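Local coordinates for protein flagellin (Burkholderia pseudomallei, PDB 4CFI) that probably builds the filament of the bacterial flagellum as its polymerising subunit and carries epitopes recognised by the immune response, at residues Q21-G33 and L222-M234. Residues are numbered along the deposited sequence; the frame is centred on the assembly and turned at random.
Sequences QRIRQLAVQASNG and LDISTQTGAYQAM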
loop_
_atom_site.group_PDB
_atom_site.type_symbol
_atom_site.label_atom_id
_atom_site.label_comp_id
_atom_site.label_asym_id
_atom_site.label_seq_id
_atom_site.Cartn_x
_atom_site.Cartn_y
_atom_site.Cartn_z
ATOM N N GLN A 21 -0.535 13.020 -3.791
ATOM C CA GLN A 21 -0.146 13.675 -2.527
ATOM C C GLN A 21 -1.389 14.276 -1.841
ATOM O O GLN A 21 -1.474 14.280 -0.610
ATOM C CB GLN A 21 0.977 14.733 -2.721
ATOM C CG GLN A 21 2.339 14.073 -3.005
ATOM C CD GLN A 21 3.550 14.994 -3.236
ATOM O OE1 GLN A 21 3.434 16.187 -3.546
ATOM N NE2 GLN A 21 4.739 14.405 -3.138
ATOM N N ARG A 22 -2.358 14.748 -2.624
ATOM C CA ARG A 22 -3.593 15.317 -2.078
ATOM C C ARG A 22 -4.440 14.217 -1.444
ATOM O O ARG A 22 -4.972 14.395 -0.349
ATOM C CB ARG A 22 -4.385 16.054 -3.167
ATOM C CG ARG A 22 -5.671 16.683 -2.675
ATOM C CD ARG A 22 -5.430 17.895 -1.781
ATOM N NE ARG A 22 -6.705 18.478 -1.353
ATOM C CZ ARG A 22 -7.502 19.211 -2.126
ATOM N NH1 ARG A 22 -7.159 19.513 -3.364
ATOM N NH2 ARG A 22 -8.648 19.659 -1.658
ATOM N N ILE A 23 -4.582 13.075 -2.117
ATOM C CA ILE A 23 -5.352 11.967 -1.559
ATOM C C ILE A 23 -4.718 11.524 -0.218
ATOM O O ILE A 23 -5.463 11.226 0.744
ATOM C CB ILE A 23 -5.507 10.783 -2.548
ATOM C CG1 ILE A 23 -6.321 11.236 -3.771
ATOM C CG2 ILE A 23 -6.180 9.606 -1.857
ATOM C CD1 ILE A 23 -6.352 10.241 -4.920
ATOM N N ARG A 24 -3.381 11.514 -0.135
ATOM C CA ARG A 24 -2.681 11.174 1.128
ATOM C C ARG A 24 -3.116 12.088 2.268
ATOM O O ARG A 24 -3.436 11.616 3.365
ATOM C CB ARG A 24 -1.141 11.239 0.991
ATOM C CG ARG A 24 -0.379 11.264 2.319
ATOM C CD ARG A 24 1.130 11.381 2.121
ATOM N NE ARG A 24 1.715 10.203 1.489
ATOM C CZ ARG A 24 2.785 10.214 0.692
ATOM N NH1 ARG A 24 3.408 11.347 0.403
ATOM N NH2 ARG A 24 3.229 9.080 0.183
ATOM N N GLN A 25 -3.091 13.399 2.035
ATOM C CA GLN A 25 -3.460 14.328 3.098
ATOM C C GLN A 25 -4.929 14.138 3.490
ATOM O O GLN A 25 -5.257 14.197 4.676
ATOM C CB GLN A 25 -3.211 15.797 2.720
ATOM C CG GLN A 25 -1.910 16.124 2.000
ATOM C CD GLN A 25 -0.654 15.479 2.581
ATOM O OE1 GLN A 25 -0.502 15.309 3.800
ATOM N NE2 GLN A 25 0.286 15.154 1.691
ATOM N N LEU A 26 -5.813 13.895 2.524
ATOM C CA LEU A 26 -7.223 13.666 2.853
ATOM C C LEU A 26 -7.409 12.392 3.692
ATOM O O LEU A 26 -8.189 12.371 4.644
ATOM C CB LEU A 26 -8.061 13.588 1.572
ATOM C CG LEU A 26 -8.147 14.908 0.788
ATOM C CD1 LEU A 26 -8.551 14.621 -0.655
ATOM C CD2 LEU A 26 -9.109 15.908 1.426
ATOM N N ALA A 27 -6.705 11.332 3.318
ATOM C CA ALA A 27 -6.753 10.100 4.082
ATOM C C ALA A 27 -6.253 10.288 5.521
ATOM O O ALA A 27 -6.825 9.718 6.455
ATOM C CB ALA A 27 -5.952 9.025 3.381
ATOM N N VAL A 28 -5.170 11.052 5.692
ATOM C CA VAL A 28 -4.671 11.390 7.029
ATOM C C VAL A 28 -5.764 12.120 7.810
ATOM O O VAL A 28 -6.063 11.769 8.952
ATOM C CB VAL A 28 -3.364 12.217 6.977
ATOM C CG1 VAL A 28 -2.992 12.765 8.352
ATOM C CG2 VAL A 28 -2.238 11.359 6.432
ATOM N N GLN A 29 -6.379 13.116 7.187
ATOM C CA GLN A 29 -7.457 13.877 7.822
ATOM C C GLN A 29 -8.616 12.971 8.247
ATOM O O GLN A 29 -9.207 13.152 9.319
ATOM C CB GLN A 29 -7.969 14.966 6.878
ATOM C CG GLN A 29 -8.826 16.007 7.586
ATOM C CD GLN A 29 -9.347 17.135 6.697
ATOM O OE1 GLN A 29 -10.229 17.885 7.122
ATOM N NE2 GLN A 29 -8.822 17.266 5.477
ATOM N N ALA A 30 -8.942 11.991 7.411
ATOM C CA ALA A 30 -10.078 11.119 7.651
ATOM C C ALA A 30 -9.802 10.069 8.722
ATOM O O ALA A 30 -10.719 9.438 9.216
ATOM C CB ALA A 30 -10.489 10.429 6.366
ATOM N N SER A 31 -8.538 9.863 9.065
ATOM C CA SER A 31 -8.200 8.776 9.968
ATOM C C SER A 31 -7.805 9.237 11.376
ATOM O O SER A 31 -7.508 8.409 12.232
ATOM C CB SER A 31 -7.096 7.925 9.342
ATOM O OG SER A 31 -5.897 8.657 9.264
ATOM N N ASN A 32 -7.849 10.541 11.630
ATOM C CA ASN A 32 -7.306 11.103 12.884
ATOM C C ASN A 32 -8.188 10.904 14.125
ATOM O O ASN A 32 -7.676 10.780 15.241
ATOM C CB ASN A 32 -6.963 12.592 12.703
ATOM C CG ASN A 32 -5.650 12.821 11.945
ATOM O OD1 ASN A 32 -5.417 13.913 11.423
ATOM N ND2 ASN A 32 -4.789 11.803 11.889
ATOM N N GLY A 33 -9.500 10.870 13.939
ATOM C CA GLY A 33 -10.412 10.647 15.061
ATOM C C GLY A 33 -11.771 10.330 14.504
ATOM O O GLY A 33 -11.911 10.240 13.276
ATOM N N LEU A 222 -10.432 3.560 -4.007
ATOM C CA LEU A 222 -10.213 4.054 -2.658
ATOM C C LEU A 222 -11.432 4.768 -2.104
ATOM O O LEU A 222 -12.111 5.526 -2.799
ATOM C CB LEU A 222 -9.012 4.985 -2.613
ATOM C CG LEU A 222 -7.678 4.293 -2.939
ATOM C CD1 LEU A 222 -6.557 5.311 -2.929
ATOM C CD2 LEU A 222 -7.399 3.150 -1.964
ATOM N N ASP A 223 -11.686 4.525 -0.823
ATOM C CA ASP A 223 -12.779 5.192 -0.118
ATOM C C ASP A 223 -12.330 5.426 1.316
ATOM O O ASP A 223 -12.068 4.463 2.044
ATOM C CB ASP A 223 -14.065 4.355 -0.218
ATOM C CG ASP A 223 -15.253 5.031 0.418
ATOM O OD1 ASP A 223 -15.075 5.599 1.478
ATOM O OD2 ASP A 223 -16.358 5.009 -0.155
ATOM N N ILE A 224 -12.231 6.698 1.699
ATOM C CA ILE A 224 -11.676 7.086 3.004
ATOM C C ILE A 224 -12.755 7.383 4.042
ATOM O O ILE A 224 -12.460 7.894 5.114
ATOM C CB ILE A 224 -10.663 8.266 2.895
ATOM C CG1 ILE A 224 -11.355 9.572 2.463
ATOM C CG2 ILE A 224 -9.542 7.875 1.939
ATOM C CD1 ILE A 224 -10.473 10.798 2.560
ATOM N N SER A 225 -13.999 7.029 3.728
ATOM C CA SER A 225 -15.119 7.331 4.595
ATOM C C SER A 225 -15.230 6.371 5.775
ATOM O O SER A 225 -16.126 6.544 6.597
ATOM C CB SER A 225 -16.440 7.354 3.797
ATOM O OG SER A 225 -16.855 6.067 3.412
ATOM N N THR A 226 -14.371 5.347 5.824
ATOM C CA THR A 226 -14.242 4.484 6.991
ATOM C C THR A 226 -12.775 4.452 7.374
ATOM O O THR A 226 -11.892 4.708 6.538
ATOM C CB THR A 226 -14.691 3.044 6.729
ATOM O OG1 THR A 226 -13.803 2.430 5.780
ATOM C CG2 THR A 226 -16.123 2.996 6.236
ATOM N N GLN A 227 -12.497 4.128 8.635
ATOM C CA GLN A 227 -11.119 4.127 9.137
ATOM C C GLN A 227 -10.251 3.122 8.374
ATOM O O GLN A 227 -9.127 3.441 7.961
ATOM C CB GLN A 227 -11.080 3.807 10.635
ATOM C CG GLN A 227 -9.697 3.974 11.254
ATOM C CD GLN A 227 -9.348 5.431 11.486
ATOM O OE1 GLN A 227 -10.068 6.320 11.048
ATOM N NE2 GLN A 227 -8.253 5.681 12.191
ATOM N N THR A 228 -10.780 1.918 8.165
ATOM C CA THR A 228 -10.059 0.888 7.412
ATOM C C THR A 228 -9.789 1.375 5.993
ATOM O O THR A 228 -8.685 1.201 5.490
ATOM C CB THR A 228 -10.835 -0.441 7.385
ATOM O OG1 THR A 228 -10.890 -0.957 8.721
ATOM C CG2 THR A 228 -10.192 -1.468 6.455
ATOM N N GLY A 229 -10.772 2.004 5.365
ATOM C CA GLY A 229 -10.599 2.509 4.009
ATOM C C GLY A 229 -9.563 3.606 3.910
ATOM O O GLY A 229 -8.818 3.676 2.941
ATOM N N ALA A 230 -9.503 4.468 4.915
ATOM C CA ALA A 230 -8.480 5.505 4.996
ATOM C C ALA A 230 -7.069 4.913 5.121
ATOM O O ALA A 230 -6.119 5.374 4.467
ATOM C CB ALA A 230 -8.778 6.467 6.138
ATOM N N TYR A 231 -6.926 3.902 5.981
ATOM C CA TYR A 231 -5.650 3.215 6.101
ATOM C C TYR A 231 -5.264 2.504 4.795
ATOM O O TYR A 231 -4.082 2.538 4.397
ATOM C CB TYR A 231 -5.666 2.220 7.259
ATOM C CG TYR A 231 -5.773 2.824 8.657
ATOM C CD1 TYR A 231 -5.335 4.117 8.944
ATOM C CD2 TYR A 231 -6.268 2.061 9.714
ATOM C CE1 TYR A 231 -5.425 4.631 10.231
ATOM C CE2 TYR A 231 -6.356 2.571 11.008
ATOM C CZ TYR A 231 -5.922 3.848 11.262
ATOM O OH TYR A 231 -6.027 4.357 12.546
ATOM N N GLN A 232 -6.226 1.861 4.132
ATOM C CA GLN A 232 -5.947 1.261 2.827
ATOM C C GLN A 232 -5.471 2.316 1.831
ATOM O O GLN A 232 -4.551 2.052 1.053
ATOM C CB GLN A 232 -7.196 0.581 2.280
ATOM C CG GLN A 232 -7.551 -0.725 2.971
ATOM C CD GLN A 232 -8.891 -1.260 2.496
ATOM O OE1 GLN A 232 -9.903 -0.557 2.574
ATOM N NE2 GLN A 232 -8.918 -2.501 2.012
ATOM N N ALA A 233 -6.084 3.504 1.871
ATOM C CA ALA A 233 -5.698 4.586 0.955
ATOM C C ALA A 233 -4.272 5.063 1.196
ATOM O O ALA A 233 -3.555 5.366 0.243
ATOM C CB ALA A 233 -6.668 5.755 1.040
ATOM N N MET A 234 -3.850 5.131 2.452
ATOM C CA MET A 234 -2.486 5.548 2.746
ATOM C C MET A 234 -1.462 4.596 2.105
ATOM O O MET A 234 -0.494 5.047 1.494
ATOM C CB MET A 234 -2.267 5.622 4.245
ATOM C CG MET A 234 -3.009 6.782 4.878
ATOM S SD MET A 234 -3.055 6.686 6.669
ATOM C CE MET A 234 -3.924 8.187 7.055
HETATM O O HOH W 1 0.277 8.018 2.340
HETATM O O HOH W 2 -12.445 7.526 8.006
HETATM O O HOH W 3 -12.213 7.885 11.851
#
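Ala27 and Ala230 bring helix 21-31 and helix 227-234 together, with CA atoms 5.0 Å apart; the axes of the two helical segments approach to 8.7 Å, roughly antiparallel at 150°. Small residues allow this closeness: the methyl groups of Ala27 and Ala233 meet, and Ala230 CB touches Ala27 O. The Ser31 side chain is a knob in a hole formed by Gln227, Ala230, Tyr231 and Met234. Its CB approaches Tyr231 CE1 at 3.8 Å. Met234, extended beyond CG, crosses Val28 at about a right angle, and its CE reaches Val28 CG2 at 3.6 Å. In one of two conformers of Gln227, NE2 donates to Ser31 O at 2.8 Å, with the acceptor close to the amide plane. Its CG is anti to the backbone N (chi1 -172°) and the chain bends at chi2, which brings the amide to Ser31. The same NE2 then also donates to Tyr231 OH. This is helical-bundle packing of the flagellin core, joining the N-terminal helix 2-31 to the C-terminal helix 227-257. Helix 37-60 adds to it: Val47 touches Ile224, and the Gln44 side chain hydrogen-bonds Ile224 N and Leu222 O. Ile224 CD1 reaches Leu26 CB and Ala30 CB, both at 3.8 Å. Thr226 is the N-cap of helix 227-257, its OG1 accepting from Gly229 N. One water donates to Ala30 O and Ile224 O.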